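Local coordinates for protein L-amino acid deaminase (Proteus vulgaris, PDB 5HXW) that binds FAD and probably oxidises L-amino acids, as a membrane-bound L-amino acid deaminase, at residues 224-229 / 351-356; 211-214 / 219-222; 117-122 / 284-289. One frame throughout, in Å; residues are numbered along the deposited sequence.

Contacts 1 and 2 are neighbours near the adenine end of FAD, with centres about 14 Å apart. They share strand 219-225 and touch directly: Arg-211 NE of contact 2 forms a salt bridge with Glu-353 OE1 of contact 1 at 2.7 Å. Phe-352 of contact 1 covers the adenine amino group. Contact 2 backs contact 1, with the Leu-213 side chain about 10 Å from FAD. Contact 3 is on the opposite side of the chain's centre, about 38 Å from contact 1 and 43 Å from contact 2, centre to centre. It lies toward the other, flavin end of the cofactor, where the side chain of Arg-286 comes within about 6 Å of FAD.

Contact 1: residues 224-229 / 351-356; sequences VTEKGA and PFEQFR. With FAD (flavin-adenine dinucleotide), chain G.
A surface salt bridge joins Glu-226, in a hairpin turn of the small antiparallel sheet, to Arg-356, just beyond helix 351-354. Arg-356 NH2 faces both carboxylate oxygens of Glu-226. It lies 2.8 Å from OE2 of Glu-226, and its hydrogen bond to OE1 of that residue is weak. The carboxylate sits at the edge of the guanidinium, and the two planes are nearly coplanar, 22° apart. The Glu-226 chain is extended beyond CG, which carries the carboxylate across to the arginine. Its OE1 also accepts a bond from Ala-209 N. Glu-353 runs alongside Glu-226, pointing the other way, and its OE2 is 3.8 Å from OE2 of Glu-226. The nearby arginine probably offsets this pairing of like charges. OE1 of Glu-353 takes a hydrogen bond with Ser-350 OG besides its salt bridge to Arg-211. Phe-352 of helix 351-354 also meets the cofactor. FAD N6A lies 3.2 Å above the Phe-352 ring plane, over its centre. The Phe-352 side chain also packs on helix 243-248, and Phe-355 packs on helix 332-339. Across the contact, the type I turn from Thr-225 to Gly-228 links strands 219-225 and 228-231.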
loop_
_atom_site.group_PDB
_atom_site.type_symbol
_atom_site.label_atom_id
_atom_site.label_comp_id
_atom_site.label_asym_id
_atom_site.label_seq_id
_atom_site.Cartn_x
_atom_site.Cartn_y
_atom_site.Cartn_z
ATOM N N VAL A 224 -0.573 -22.825 -11.477
ATOM C CA VAL A 224 -1.754 -23.071 -12.308
ATOM C C VAL A 224 -2.616 -21.816 -12.385
ATOM O O VAL A 224 -3.071 -21.292 -11.361
ATOM C CB VAL A 224 -2.577 -24.307 -11.844
ATOM C CG1 VAL A 224 -3.723 -24.595 -12.808
ATOM C CG2 VAL A 224 -1.693 -25.541 -11.738
ATOM N N THR A 225 -2.811 -21.339 -13.614
ATOM C CA THR A 225 -3.679 -20.194 -13.900
ATOM C C THR A 225 -4.884 -20.643 -14.733
ATOM O O THR A 225 -4.921 -21.777 -15.219
ATOM C CB THR A 225 -2.930 -19.042 -14.631
ATOM O OG1 THR A 225 -2.711 -19.386 -16.004
ATOM C CG2 THR A 225 -1.594 -18.698 -13.956
ATOM N N GLU A 226 -5.858 -19.748 -14.896
ATOM C CA GLU A 226 -7.030 -19.992 -15.753
ATOM C C GLU A 226 -6.684 -20.102 -17.249
ATOM O O GLU A 226 -7.445 -20.691 -18.025
ATOM C CB GLU A 226 -8.112 -18.927 -15.518
ATOM C CG GLU A 226 -7.693 -17.500 -15.839
ATOM C CD GLU A 226 -8.747 -16.474 -15.472
ATOM O OE1 GLU A 226 -8.385 -15.456 -14.841
ATOM O OE2 GLU A 226 -9.934 -16.677 -15.808
ATOM N N LYS A 227 -5.545 -19.526 -17.637
ATOM C CA LYS A 227 -5.030 -19.614 -19.006
ATOM C C LYS A 227 -4.138 -20.846 -19.229
ATOM O O LYS A 227 -3.742 -21.134 -20.363
ATOM C CB LYS A 227 -4.274 -18.329 -19.377
ATOM C CG LYS A 227 -5.161 -17.175 -19.829
ATOM C CD LYS A 227 -4.322 -15.947 -20.151
ATOM C CE LYS A 227 -5.173 -14.767 -20.596
ATOM N NZ LYS A 227 -5.510 -14.828 -22.045
ATOM N N GLY A 228 -3.837 -21.565 -18.145
ATOM C CA GLY A 228 -2.964 -22.741 -18.187
ATOM C C GLY A 228 -1.885 -22.733 -17.118
ATOM O O GLY A 228 -1.918 -21.915 -16.195
ATOM N N ALA A 229 -0.922 -23.643 -17.250
ATOM C CA ALA A 229 0.153 -23.792 -16.265
ATOM C C ALA A 229 1.491 -23.237 -16.750
ATOM O O ALA A 229 1.846 -23.373 -17.927
ATOM C CB ALA A 229 0.296 -25.250 -15.852
ATOM N N PRO A 351 -12.029 -18.574 -6.286
ATOM C CA PRO A 351 -12.687 -17.336 -5.838
ATOM C C PRO A 351 -12.102 -16.066 -6.464
ATOM O O PRO A 351 -12.794 -15.048 -6.535
ATOM C CB PRO A 351 -12.447 -17.332 -4.328
ATOM C CG PRO A 351 -12.187 -18.750 -3.974
ATOM C CD PRO A 351 -11.440 -19.301 -5.145
ATOM N N PHE A 352 -10.846 -16.142 -6.916
ATOM C CA PHE A 352 -10.181 -15.052 -7.641
ATOM C C PHE A 352 -10.826 -14.776 -9.001
ATOM O O PHE A 352 -10.638 -13.699 -9.572
ATOM C CB PHE A 352 -8.689 -15.350 -7.833
ATOM C CG PHE A 352 -7.982 -15.797 -6.586
ATOM C CD1 PHE A 352 -7.814 -14.926 -5.503
ATOM C CD2 PHE A 352 -7.470 -17.090 -6.492
ATOM C CE1 PHE A 352 -7.157 -15.345 -4.352
ATOM C CE2 PHE A 352 -6.805 -17.507 -5.347
ATOM C CZ PHE A 352 -6.653 -16.636 -4.276
ATOM N N GLU A 353 -11.559 -15.763 -9.520
ATOM C CA GLU A 353 -12.346 -15.617 -10.744
ATOM C C GLU A 353 -13.798 -15.274 -10.399
ATOM O O GLU A 353 -14.429 -14.456 -11.078
ATOM C CB GLU A 353 -12.290 -16.900 -11.582
ATOM C CG GLU A 353 -10.893 -17.316 -12.026
ATOM C CD GLU A 353 -10.792 -18.803 -12.319
ATOM O OE1 GLU A 353 -10.155 -19.517 -11.517
ATOM O OE2 GLU A 353 -11.355 -19.259 -13.340
ATOM N N GLN A 354 -14.302 -15.903 -9.335
ATOM C CA GLN A 354 -15.678 -15.743 -8.849
ATOM C C GLN A 354 -15.951 -14.336 -8.299
ATOM O O GLN A 354 -17.050 -13.796 -8.463
ATOM C CB GLN A 354 -15.956 -16.791 -7.767
ATOM C CG GLN A 354 -17.415 -17.192 -7.607
ATOM C CD GLN A 354 -17.581 -18.432 -6.747
ATOM O OE1 GLN A 354 -17.279 -18.420 -5.550
ATOM N NE2 GLN A 354 -18.064 -19.512 -7.352
ATOM N N PHE A 355 -14.941 -13.768 -7.643
ATOM C CA PHE A 355 -15.009 -12.431 -7.070
ATOM C C PHE A 355 -13.907 -11.558 -7.681
ATOM O O PHE A 355 -13.283 -10.759 -6.975
ATOM C CB PHE A 355 -14.860 -12.499 -5.539
ATOM C CG PHE A 355 -15.988 -13.211 -4.834
ATOM C CD1 PHE A 355 -17.126 -12.511 -4.420
ATOM C CD2 PHE A 355 -15.907 -14.580 -4.557
ATOM C CE1 PHE A 355 -18.164 -13.167 -3.764
ATOM C CE2 PHE A 355 -16.943 -15.236 -3.901
ATOM C CZ PHE A 355 -18.070 -14.528 -3.502
ATOM N N ARG A 356 -13.690 -11.705 -8.992
ATOM C CA ARG A 356 -12.571 -11.065 -9.708
ATOM C C ARG A 356 -12.444 -9.557 -9.464
ATOM O O ARG A 356 -11.378 -9.076 -9.080
ATOM C CB ARG A 356 -12.629 -11.374 -11.215
ATOM C CG ARG A 356 -11.492 -10.767 -12.026
ATOM C CD ARG A 356 -11.664 -10.997 -13.517
ATOM N NE ARG A 356 -11.073 -12.265 -13.947
ATOM C CZ ARG A 356 -11.749 -13.393 -14.145
ATOM N NH1 ARG A 356 -13.065 -13.448 -13.963
ATOM N NH2 ARG A 356 -11.103 -14.480 -14.533
HETATM P PA FAD G . -2.385 -4.452 -4.668
HETATM O O1A FAD G . -3.854 -4.610 -4.370
HETATM O O2A FAD G . -1.898 -3.138 -5.198
HETATM O O5B FAD G . -1.945 -5.600 -5.696
HETATM C C5B FAD G . -2.404 -6.937 -5.550
HETATM C C4B FAD G . -2.800 -7.444 -6.921
HETATM O O4B FAD G . -2.777 -8.869 -6.937
HETATM C C3B FAD G . -4.212 -7.020 -7.290
HETATM O O3B FAD G . -4.124 -6.269 -8.504
HETATM C C2B FAD G . -4.972 -8.324 -7.479
HETATM O O2B FAD G . -5.879 -8.277 -8.581
HETATM C C1B FAD G . -3.865 -9.329 -7.733
HETATM N N9A FAD G . -4.192 -10.723 -7.354
HETATM C C8A FAD G . -4.651 -11.145 -6.158
HETATM N N7A FAD G . -4.828 -12.486 -6.145
HETATM C C5A FAD G . -4.478 -12.943 -7.360
HETATM C C6A FAD G . -4.424 -14.266 -8.025
HETATM N N6A FAD G . -4.794 -15.374 -7.348
HETATM N N1A FAD G . -3.989 -14.322 -9.310
HETATM C C2A FAD G . -3.610 -13.215 -9.984
HETATM N N3A FAD G . -3.636 -11.977 -9.442
HETATM C C4A FAD G . -4.049 -11.781 -8.157
HETATM N N1 FAD G . 0.313 3.605 0.982
HETATM C C2 FAD G . 1.188 4.629 1.142
HETATM O O2 FAD G . 2.408 4.367 1.105
HETATM N N3 FAD G . 0.779 5.899 1.344
HETATM C C4 FAD G . -0.524 6.240 1.396
HETATM O O4 FAD G . -0.866 7.433 1.580
HETATM C C4X FAD G . -1.548 5.168 1.222
HETATM N N5 FAD G . -2.882 5.411 1.258
HETATM C C5X FAD G . -3.794 4.411 1.109
HETATM C C6 FAD G . -5.166 4.688 1.148
HETATM C C7 FAD G . -6.106 3.667 0.979
HETATM C C7M FAD G . -7.576 4.003 1.028
HETATM C C8 FAD G . -5.633 2.266 0.755
HETATM C C8M FAD G . -6.565 1.102 0.559
HETATM C C9 FAD G . -4.274 1.995 0.717
HETATM C C9A FAD G . -3.332 3.006 0.885
HETATM N N10 FAD G . -1.942 2.726 0.829
HETATM C C10 FAD G . -1.029 3.791 1.008
HETATM C "C1'" FAD G . -1.462 1.349 0.652
HETATM C "C2'" FAD G . -1.060 0.878 -0.726
HETATM O "O2'" FAD G . -2.125 1.122 -1.647
HETATM C "C3'" FAD G . -0.838 -0.630 -0.623
HETATM O "O3'" FAD G . -0.156 -0.991 0.599
HETATM C "C4'" FAD G . -0.090 -1.187 -1.830
HETATM O "O4'" FAD G . -0.786 -0.886 -3.056
HETATM C "C5'" FAD G . 0.042 -2.692 -1.676
HETATM O "O5'" FAD G . 0.422 -3.234 -2.929
HETATM P P FAD G . 0.081 -4.751 -3.298
HETATM O O1P FAD G . 0.694 -4.990 -4.649
HETATM O O2P FAD G . 0.490 -5.626 -2.146
HETATM O O3P FAD G . -1.530 -4.808 -3.355
#

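Contact 2: residues 211-214 / 219-222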
loop_
_atom_site.group_PDB
_atom_site.type_symbol
_atom_site.label_atom_id
_atom_site.label_comp_id
_atom_site.label_asym_id
_atom_site.label_seq_id
_atom_site.Cartn_x
_atom_site.Cartn_y
_atom_site.Cartn_z
ATOM N N ARG A 211 -4.671 -19.694 -9.565
ATOM C CA ARG A 211 -5.493 -20.509 -8.667
ATOM C C ARG A 211 -4.668 -21.089 -7.515
ATOM O O ARG A 211 -5.120 -21.123 -6.366
ATOM C CB ARG A 211 -6.191 -21.622 -9.453
ATOM C CG ARG A 211 -7.180 -21.105 -10.484
ATOM C CD ARG A 211 -7.641 -22.204 -11.420
ATOM N NE ARG A 211 -8.781 -21.774 -12.229
ATOM C CZ ARG A 211 -9.265 -22.430 -13.281
ATOM N NH1 ARG A 211 -8.716 -23.569 -13.694
ATOM N NH2 ARG A 211 -10.311 -21.935 -13.930
ATOM N N GLY A 212 -3.456 -21.530 -7.841
ATOM C CA GLY A 212 -2.536 -22.124 -6.877
ATOM C C GLY A 212 -1.307 -22.684 -7.559
ATOM O O GLY A 212 -0.985 -22.312 -8.693
ATOM N N LEU A 213 -0.622 -23.586 -6.867
ATOM C CA LEU A 213 0.612 -24.171 -7.387
ATOM C C LEU A 213 0.714 -25.683 -7.197
ATOM O O LEU A 213 0.150 -26.241 -6.251
ATOM C CB LEU A 213 1.848 -23.447 -6.818
ATOM C CG LEU A 213 1.969 -23.070 -5.339
ATOM C CD1 LEU A 213 2.467 -24.231 -4.489
ATOM C CD2 LEU A 213 2.914 -21.890 -5.215
ATOM N N GLU A 214 1.429 -26.326 -8.121
ATOM C CA GLU A 214 1.743 -27.756 -8.054
ATOM C C GLU A 214 3.076 -27.950 -7.327
ATOM O O GLU A 214 4.041 -27.218 -7.578
ATOM C CB GLU A 214 1.838 -28.359 -9.461
ATOM C CG GLU A 214 0.611 -28.180 -10.347
ATOM C CD GLU A 214 -0.385 -29.319 -10.248
ATOM O OE1 GLU A 214 -1.598 -29.031 -10.198
ATOM O OE2 GLU A 214 0.034 -30.498 -10.232
ATOM N N VAL A 219 9.767 -29.378 -3.777
ATOM C CA VAL A 219 9.982 -28.332 -4.789
ATOM C C VAL A 219 8.699 -28.020 -5.585
ATOM O O VAL A 219 7.976 -28.933 -5.994
ATOM C CB VAL A 219 11.216 -28.657 -5.698
ATOM C CG1 VAL A 219 10.982 -29.874 -6.593
ATOM C CG2 VAL A 219 11.651 -27.449 -6.521
ATOM N N ILE A 220 8.420 -26.726 -5.764
ATOM C CA ILE A 220 7.312 -26.245 -6.608
ATOM C C ILE A 220 7.621 -26.588 -8.071
ATOM O O ILE A 220 8.759 -26.431 -8.521
ATOM C CB ILE A 220 7.067 -24.714 -6.435
ATOM C CG1 ILE A 220 6.902 -24.344 -4.952
ATOM C CG2 ILE A 220 5.838 -24.251 -7.221
ATOM C CD1 ILE A 220 7.183 -22.890 -4.624
ATOM N N SER A 221 6.614 -27.074 -8.796
ATOM C CA SER A 221 6.779 -27.468 -10.200
ATOM C C SER A 221 6.058 -26.544 -11.187
ATOM O O SER A 221 6.625 -26.183 -12.222
ATOM C CB SER A 221 6.341 -28.919 -10.414
ATOM O OG SER A 221 4.967 -29.084 -10.119
ATOM N N ASP A 222 4.818 -26.175 -10.860
ATOM C CA ASP A 222 3.971 -25.340 -11.722
ATOM C C ASP A 222 3.164 -24.336 -10.908
ATOM O O ASP A 222 2.870 -24.580 -9.739
ATOM C CB ASP A 222 2.980 -26.201 -12.526
ATOM C CG ASP A 222 3.653 -27.307 -13.322
ATOM O OD1 ASP A 222 4.437 -27.003 -14.248
ATOM O OD2 ASP A 222 3.373 -28.487 -13.024
#
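CG of Glu-214 stands anti to the carbonyl carbon, chi1 -56°, and CG of Asp-222 is placed in the same way. Both side chains leave the same face of the sheet and lie at a slant to each other, touching through their CB and CG carbons. Glu-214 CG rests 3.8 Å from Asp-222 CB. The Glu-214 chain then bends at chi2 and turns its carboxylate off from the partner strand. The charged ends do not touch, with Glu-214 OE2 and Asp-222 OD2 4.8 Å apart. Between the strands, two backbone bonds fix the register. Glu-214 N donates to Asp-222 O at 2.8 Å. Ser-221 N donates to Glu-214 O at 2.9 Å. Ser-221 OG is also beside the Glu-214 backbone, but its bond there is weak and not settled. The apolar partners are Leu-213 and Ile-220, where Leu-213 CB meets Ile-220 CG2 at 4.1 Å. These two side chains also pack on Val-235 and Leu-413, which belong to the six-stranded, mostly parallel sheet (strands 235-237 and 413-417). The short segments run at 119° to each other, splayed where the bulges occur. Ser-221 and Asp-222 both stand opposite Glu-214, which makes a classic beta bulge. A second one lies further along, where Arg-211 and Gly-212 both face Val-224. The contact is therefore a bulged beta hairpin. It forms part of a three-stranded antiparallel sheet laid against the Rossmann-type sheet, as in other FAD-binding folds of this class.

Contact 3: residues 117-122 / 284-289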
loop_
_atom_site.group_PDB
_atom_site.type_symbol
_atom_site.label_atom_id
_atom_site.label_comp_id
_atom_site.label_asym_id
_atom_site.label_seq_id
_atom_site.Cartn_x
_atom_site.Cartn_y
_atom_site.Cartn_z
ATOM N N ARG A 117 7.133 13.408 -5.772
ATOM C CA ARG A 117 7.632 14.725 -5.390
ATOM C C ARG A 117 8.070 14.715 -3.935
ATOM O O ARG A 117 7.453 14.050 -3.099
ATOM C CB ARG A 117 6.559 15.808 -5.591
ATOM C CG ARG A 117 6.026 15.975 -7.012
ATOM C CD ARG A 117 7.029 16.636 -7.951
ATOM N NE ARG A 117 6.509 16.754 -9.316
ATOM C CZ ARG A 117 6.557 15.798 -10.247
ATOM N NH1 ARG A 117 7.099 14.611 -9.986
ATOM N NH2 ARG A 117 6.050 16.029 -11.450
ATOM N N THR A 118 9.144 15.445 -3.647
ATOM C CA THR A 118 9.550 15.727 -2.278
ATOM C C THR A 118 8.751 16.968 -1.861
ATOM O O THR A 118 9.007 18.076 -2.344
ATOM C CB THR A 118 11.081 15.910 -2.175
ATOM O OG1 THR A 118 11.733 14.733 -2.677
ATOM C CG2 THR A 118 11.515 16.139 -0.734
ATOM N N GLN A 119 7.775 16.762 -0.978
ATOM C CA GLN A 119 6.682 17.719 -0.780
ATOM C C GLN A 119 6.681 18.483 0.549
ATOM O O GLN A 119 6.425 19.688 0.565
ATOM C CB GLN A 119 5.338 17.009 -0.968
ATOM C CG GLN A 119 4.157 17.941 -1.197
ATOM C CD GLN A 119 2.826 17.217 -1.273
ATOM O OE1 GLN A 119 2.615 16.188 -0.625
ATOM N NE2 GLN A 119 1.911 17.762 -2.061
ATOM N N GLY A 120 6.942 17.780 1.649
ATOM C CA GLY A 120 6.806 18.357 2.985
ATOM C C GLY A 120 5.427 18.106 3.568
ATOM O O GLY A 120 4.424 18.149 2.851
ATOM N N ARG A 121 5.384 17.833 4.870
ATOM C CA ARG A 121 4.139 17.521 5.570
ATOM C C ARG A 121 4.121 18.139 6.960
ATOM O O ARG A 121 5.075 17.978 7.723
ATOM C CB ARG A 121 3.957 16.002 5.670
ATOM C CG ARG A 121 2.658 15.541 6.309
ATOM C CD ARG A 121 2.709 14.048 6.550
ATOM N NE ARG A 121 1.407 13.485 6.899
ATOM C CZ ARG A 121 1.032 13.146 8.129
ATOM N NH1 ARG A 121 1.856 13.312 9.159
ATOM N NH2 ARG A 121 -0.178 12.636 8.332
ATOM N N VAL A 122 3.030 18.837 7.276
ATOM C CA VAL A 122 2.798 19.364 8.626
ATOM C C VAL A 122 1.638 18.649 9.312
ATOM O O VAL A 122 0.536 18.556 8.756
ATOM C CB VAL A 122 2.594 20.906 8.671
ATOM C CG1 VAL A 122 3.926 21.620 8.549
ATOM C CG2 VAL A 122 1.622 21.400 7.604
ATOM N N PHE A 284 -7.456 16.343 6.247
ATOM C CA PHE A 284 -6.290 15.760 5.585
ATOM C C PHE A 284 -6.337 16.075 4.099
ATOM O O PHE A 284 -7.309 15.723 3.423
ATOM C CB PHE A 284 -6.231 14.234 5.781
ATOM C CG PHE A 284 -6.234 13.795 7.217
ATOM C CD1 PHE A 284 -5.053 13.771 7.959
ATOM C CD2 PHE A 284 -7.420 13.390 7.831
ATOM C CE1 PHE A 284 -5.054 13.363 9.291
ATOM C CE2 PHE A 284 -7.427 12.983 9.162
ATOM C CZ PHE A 284 -6.243 12.965 9.893
ATOM N N PHE A 285 -5.299 16.746 3.598
ATOM C CA PHE A 285 -5.149 16.975 2.156
ATOM C C PHE A 285 -3.706 16.923 1.654
ATOM O O PHE A 285 -2.760 17.194 2.400
ATOM C CB PHE A 285 -5.866 18.253 1.689
ATOM C CG PHE A 285 -5.298 19.526 2.253
ATOM C CD1 PHE A 285 -4.273 20.207 1.591
ATOM C CD2 PHE A 285 -5.808 20.065 3.433
ATOM C CE1 PHE A 285 -3.759 21.389 2.110
ATOM C CE2 PHE A 285 -5.306 21.251 3.950
ATOM C CZ PHE A 285 -4.282 21.914 3.288
ATOM N N ARG A 286 -3.565 16.553 0.383
ATOM C CA ARG A 286 -2.273 16.436 -0.276
ATOM C C ARG A 286 -2.385 16.940 -1.709
ATOM O O ARG A 286 -3.277 16.516 -2.456
ATOM C CB ARG A 286 -1.790 14.980 -0.251
ATOM C CG ARG A 286 -0.443 14.756 -0.924
ATOM C CD ARG A 286 -0.155 13.290 -1.198
ATOM N NE ARG A 286 -1.149 12.628 -2.053
ATOM C CZ ARG A 286 -1.209 12.707 -3.385
ATOM N NH1 ARG A 286 -0.345 13.445 -4.078
ATOM N NH2 ARG A 286 -2.159 12.045 -4.032
ATOM N N GLU A 287 -1.478 17.844 -2.079
ATOM C CA GLU A 287 -1.401 18.368 -3.439
ATOM C C GLU A 287 -0.723 17.367 -4.374
ATOM O O GLU A 287 0.362 16.852 -4.077
ATOM C CB GLU A 287 -0.656 19.704 -3.464
ATOM C CG GLU A 287 -0.810 20.474 -4.771
ATOM C CD GLU A 287 0.155 21.633 -4.903
ATOM O OE1 GLU A 287 1.214 21.629 -4.236
ATOM O OE2 GLU A 287 -0.147 22.556 -5.687
ATOM N N GLN A 288 -1.372 17.110 -5.505
ATOM C CA GLN A 288 -0.842 16.215 -6.533
ATOM C C GLN A 288 0.148 16.963 -7.435
ATOM O O GLN A 288 0.358 18.168 -7.264
ATOM C CB GLN A 288 -1.986 15.586 -7.341
ATOM C CG GLN A 288 -3.016 14.859 -6.486
ATOM C CD GLN A 288 -3.626 13.653 -7.174
ATOM O OE1 GLN A 288 -3.331 12.515 -6.814
ATOM N NE2 GLN A 288 -4.482 13.894 -8.162
ATOM N N ALA A 289 0.756 16.247 -8.383
ATOM C CA ALA A 289 1.746 16.829 -9.300
ATOM C C ALA A 289 1.147 17.818 -10.311
ATOM O O ALA A 289 1.860 18.683 -10.830
ATOM C CB ALA A 289 2.520 15.732 -10.018
#
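Gln-119 and Arg-117 reach residues 286-289 within the large mixed sheet, where the broken strand 117-123 lies two places from strand 283-287. Strand 276-279 pairs with both of them, and side chains of the first strand reach side-chain and backbone atoms of the second and of the residues just after it. Gln-119 has the largest buried share of residues 117-122. With chi1 at -163° and an extended chain, it spans the gap and sets its amide beside the backbone at Glu-287. Gln-119 NE2 lies 2.7 Å from Glu-287 O, but the hydrogen bond is weak because its angle at the proton is only 117°. The same nitrogen is 3.5 Å from Glu-287 CB. The other branch of the amide, OE1 of Gln-119, lies against a methylene of Arg-286, 3.4 Å from its CG. The two side chains cross at about a right angle there. At the far end, Ala-289 CB lies over one face of the Arg-117 guanidinium, offset toward its rim and 3.8 Å from Arg-117 NH2. The Arg-286 chain bends at chi3, and its NH2 donates to Gln-288 OE1 at 3.1 Å. Arg-117 NH2 forms a salt bridge with Asp-113, while Arg-286 NH2 bonds Tyr-80 O, the carbonyl of a residue that binds FAD, and Arg-286 NH1 meets Ser-183 and Asp-185. Strand 117-123 pairs with strands 174-178, 182-183 and 276-279, and on the other flank Arg-286 and Glu-287 pack against strand 293-303.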